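Local coordinates for protein gamma-D-glutamyl-L-lysine dipeptidyl-peptidase (Bacillus cereus ATCC 10987, PDB 3H41) that probably cleaves the gamma-D-glutamyl-L-lysine bond of murein peptides as an NlpC/P60 cysteine peptidase, releasing L-Ala-gamma-D-Glu during cell wall degradation, at residues 17-22 against 57-62. Sequence-based numbering, arbitrary orientation.
With ALA (alanine), chain B.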
loop_
_atom_site.group_PDB
_atom_site.type_symbol
_atom_site.label_atom_id
_atom_site.label_comp_id
_atom_site.label_asym_id
_atom_site.label_seq_id
_atom_site.Cartn_x
_atom_site.Cartn_y
_atom_site.Cartn_z
ATOM N N THR A 17 -9.918 3.002 1.963
ATOM C CA THR A 17 -9.507 4.173 1.215
ATOM C C THR A 17 -9.827 5.390 2.068
ATOM O O THR A 17 -10.953 5.520 2.562
ATOM C CB THR A 17 -10.289 4.187 -0.091
ATOM O OG1 THR A 17 -9.957 2.993 -0.816
ATOM C CG2 THR A 17 -9.923 5.414 -0.944
ATOM N N LEU A 18 -8.809 6.226 2.274
ATOM C CA LEU A 18 -8.935 7.424 3.057
ATOM C C LEU A 18 -9.102 8.658 2.150
ATOM O O LEU A 18 -8.364 8.850 1.176
ATOM C CB LEU A 18 -7.711 7.593 3.955
ATOM C CG LEU A 18 -7.765 6.751 5.256
ATOM C CD1 LEU A 18 -7.650 5.270 4.961
ATOM C CD2 LEU A 18 -6.629 7.239 6.172
ATOM N N TRP A 19 -10.059 9.488 2.519
ATOM C CA TRP A 19 -10.511 10.647 1.707
ATOM C C TRP A 19 -9.995 11.944 2.332
ATOM O O TRP A 19 -9.786 11.993 3.540
ATOM C CB TRP A 19 -12.054 10.660 1.598
ATOM C CG TRP A 19 -12.539 9.485 0.802
ATOM C CD1 TRP A 19 -12.537 8.192 1.219
ATOM C CD2 TRP A 19 -12.991 9.454 -0.571
ATOM N NE1 TRP A 19 -12.970 7.366 0.232
ATOM C CE2 TRP A 19 -13.270 8.105 -0.883
ATOM C CE3 TRP A 19 -13.238 10.433 -1.547
ATOM C CZ2 TRP A 19 -13.751 7.695 -2.147
ATOM C CZ3 TRP A 19 -13.691 10.034 -2.789
ATOM C CH2 TRP A 19 -13.968 8.675 -3.078
ATOM N N THR A 20 -9.811 12.984 1.514
ATOM C CA THR A 20 -9.373 14.272 2.004
ATOM C C THR A 20 -10.499 14.980 2.748
ATOM O O THR A 20 -10.249 15.905 3.469
ATOM C CB THR A 20 -8.916 15.186 0.851
ATOM O OG1 THR A 20 -9.988 15.305 -0.104
ATOM C CG2 THR A 20 -7.660 14.602 0.194
ATOM N N ALA A 21 -11.743 14.553 2.576
ATOM C CA ALA A 21 -12.860 15.116 3.326
ATOM C C ALA A 21 -13.845 14.006 3.494
ATOM O O ALA A 21 -13.870 13.109 2.661
ATOM C CB ALA A 21 -13.516 16.296 2.556
ATOM N N PRO A 22 -14.662 14.049 4.551
ATOM C CA PRO A 22 -15.688 13.018 4.674
ATOM C C PRO A 22 -16.861 13.278 3.701
ATOM O O PRO A 22 -16.905 14.349 3.073
ATOM C CB PRO A 22 -16.135 13.167 6.135
ATOM C CG PRO A 22 -15.922 14.637 6.416
ATOM C CD PRO A 22 -14.747 15.064 5.629
ATOM N N ALA A 57 -9.715 16.361 -8.513
ATOM C CA ALA A 57 -10.547 16.995 -7.487
ATOM C C ALA A 57 -9.952 16.773 -6.086
ATOM O O ALA A 57 -10.585 17.081 -5.062
ATOM C CB ALA A 57 -12.030 16.511 -7.577
ATOM N N ASN A 58 -8.718 16.281 -6.034
ATOM C CA ASN A 58 -7.973 16.078 -4.776
ATOM C C ASN A 58 -8.799 15.384 -3.684
ATOM O O ASN A 58 -9.085 15.945 -2.600
ATOM C CB ASN A 58 -7.424 17.419 -4.290
ATOM C CG ASN A 58 -6.438 17.274 -3.138
ATOM O OD1 ASN A 58 -5.711 16.279 -3.026
ATOM N ND2 ASN A 58 -6.402 18.291 -2.277
ATOM N N LYS A 59 -9.219 14.169 -3.994
ATOM C CA LYS A 59 -10.205 13.450 -3.190
ATOM C C LYS A 59 -9.648 12.463 -2.171
ATOM O O LYS A 59 -10.323 12.201 -1.179
ATOM C CB LYS A 59 -11.208 12.722 -4.067
ATOM C CG LYS A 59 -12.169 13.657 -4.791
ATOM C CD LYS A 59 -13.198 14.236 -3.791
ATOM C CE LYS A 59 -13.871 15.488 -4.343
ATOM N NZ LYS A 59 -13.006 16.653 -4.128
ATOM N N LEU A 60 -8.497 11.869 -2.469
ATOM C CA LEU A 60 -7.919 10.765 -1.693
ATOM C C LEU A 60 -6.579 11.078 -1.035
ATOM O O LEU A 60 -5.787 11.893 -1.511
ATOM C CB LEU A 60 -7.721 9.544 -2.585
ATOM C CG LEU A 60 -8.942 8.998 -3.331
ATOM C CD1 LEU A 60 -8.611 7.687 -4.129
ATOM C CD2 LEU A 60 -10.174 8.805 -2.414
ATOM N N GLU A 61 -6.322 10.353 0.045
ATOM C CA GLU A 61 -5.111 10.499 0.828
ATOM C C GLU A 61 -4.213 9.294 0.702
ATOM O O GLU A 61 -3.055 9.427 0.345
ATOM C CB GLU A 61 -5.489 10.693 2.293
ATOM C CG GLU A 61 -6.184 12.010 2.583
ATOM C CD GLU A 61 -5.232 13.201 2.596
ATOM O OE1 GLU A 61 -4.096 13.123 2.051
ATOM O OE2 GLU A 61 -5.638 14.235 3.165
ATOM N N THR A 62 -4.749 8.119 1.035
ATOM C CA THR A 62 -3.968 6.899 1.044
ATOM C C THR A 62 -4.910 5.707 1.168
ATOM O O THR A 62 -6.114 5.865 1.173
ATOM C CB THR A 62 -2.924 6.875 2.185
ATOM O OG1 THR A 62 -2.014 5.766 1.997
ATOM C CG2 THR A 62 -3.616 6.815 3.557
HETATM N N ALA B . -1.011 10.665 -0.937
HETATM C CA ALA B . -1.115 10.259 -2.408
HETATM C C ALA B . -0.110 11.038 -3.248
HETATM O O ALA B . 0.256 12.169 -2.897
HETATM C CB ALA B . -2.519 10.518 -2.947
HETATM O O HOH W 1 -11.984 16.899 -0.859
#
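Thr20, Leu18 and Leu60 bury the most surface where strand 15-19 pairs antiparallel with strand 60-65 in a two-stranded sheet, Thr20 lying just past the end of its strand; the pairing is a worked example of how a short sheet can present a main-chain carbonyl to a ligand. The second strand follows helix 48-56, which ends in a Schellman motif with Asn58 at C-prime, its phi positive. Thr20 meets this turn twice. Thr20 N donates to Lys59 O (2.9 Å), while its OG1 approaches Asn58 O in the carbonyl plane, on a lone pair, at 2.7 Å. That reach depends on chi1 of 56°, which sets OG1 between the backbone N and the carbonyl carbon and leaves CG2 to lie against Glu61 OE2, the two side chains crossing at about a right angle.

Leu18 is held through its main chain: its N donates to Thr62 O almost straight (N-H...O 171°), and its O receives Glu61 N at 2.8 Å. Its CD2 methyl rests beside Thr62 CG2, and beyond the pair the leucine packs on Met100, Val82 and Val84 of the SH3-like domain.

At the non-hydrogen-bonded pair, Leu60 runs alongside Trp19 and sets CD2 over the centre of the six-membered ring, a CH-pi contact of 3.4 Å only 9° off the normal. The same methyl touches Thr17 CG2.

Glu61 turns its carboxylate to a salt bridge with Arg91, near Tyr96 of the substrate site. Its backbone faces the bound dipeptide product: the alanine, also held by Asp234, donates from its N to Glu61 O at 2.7 Å.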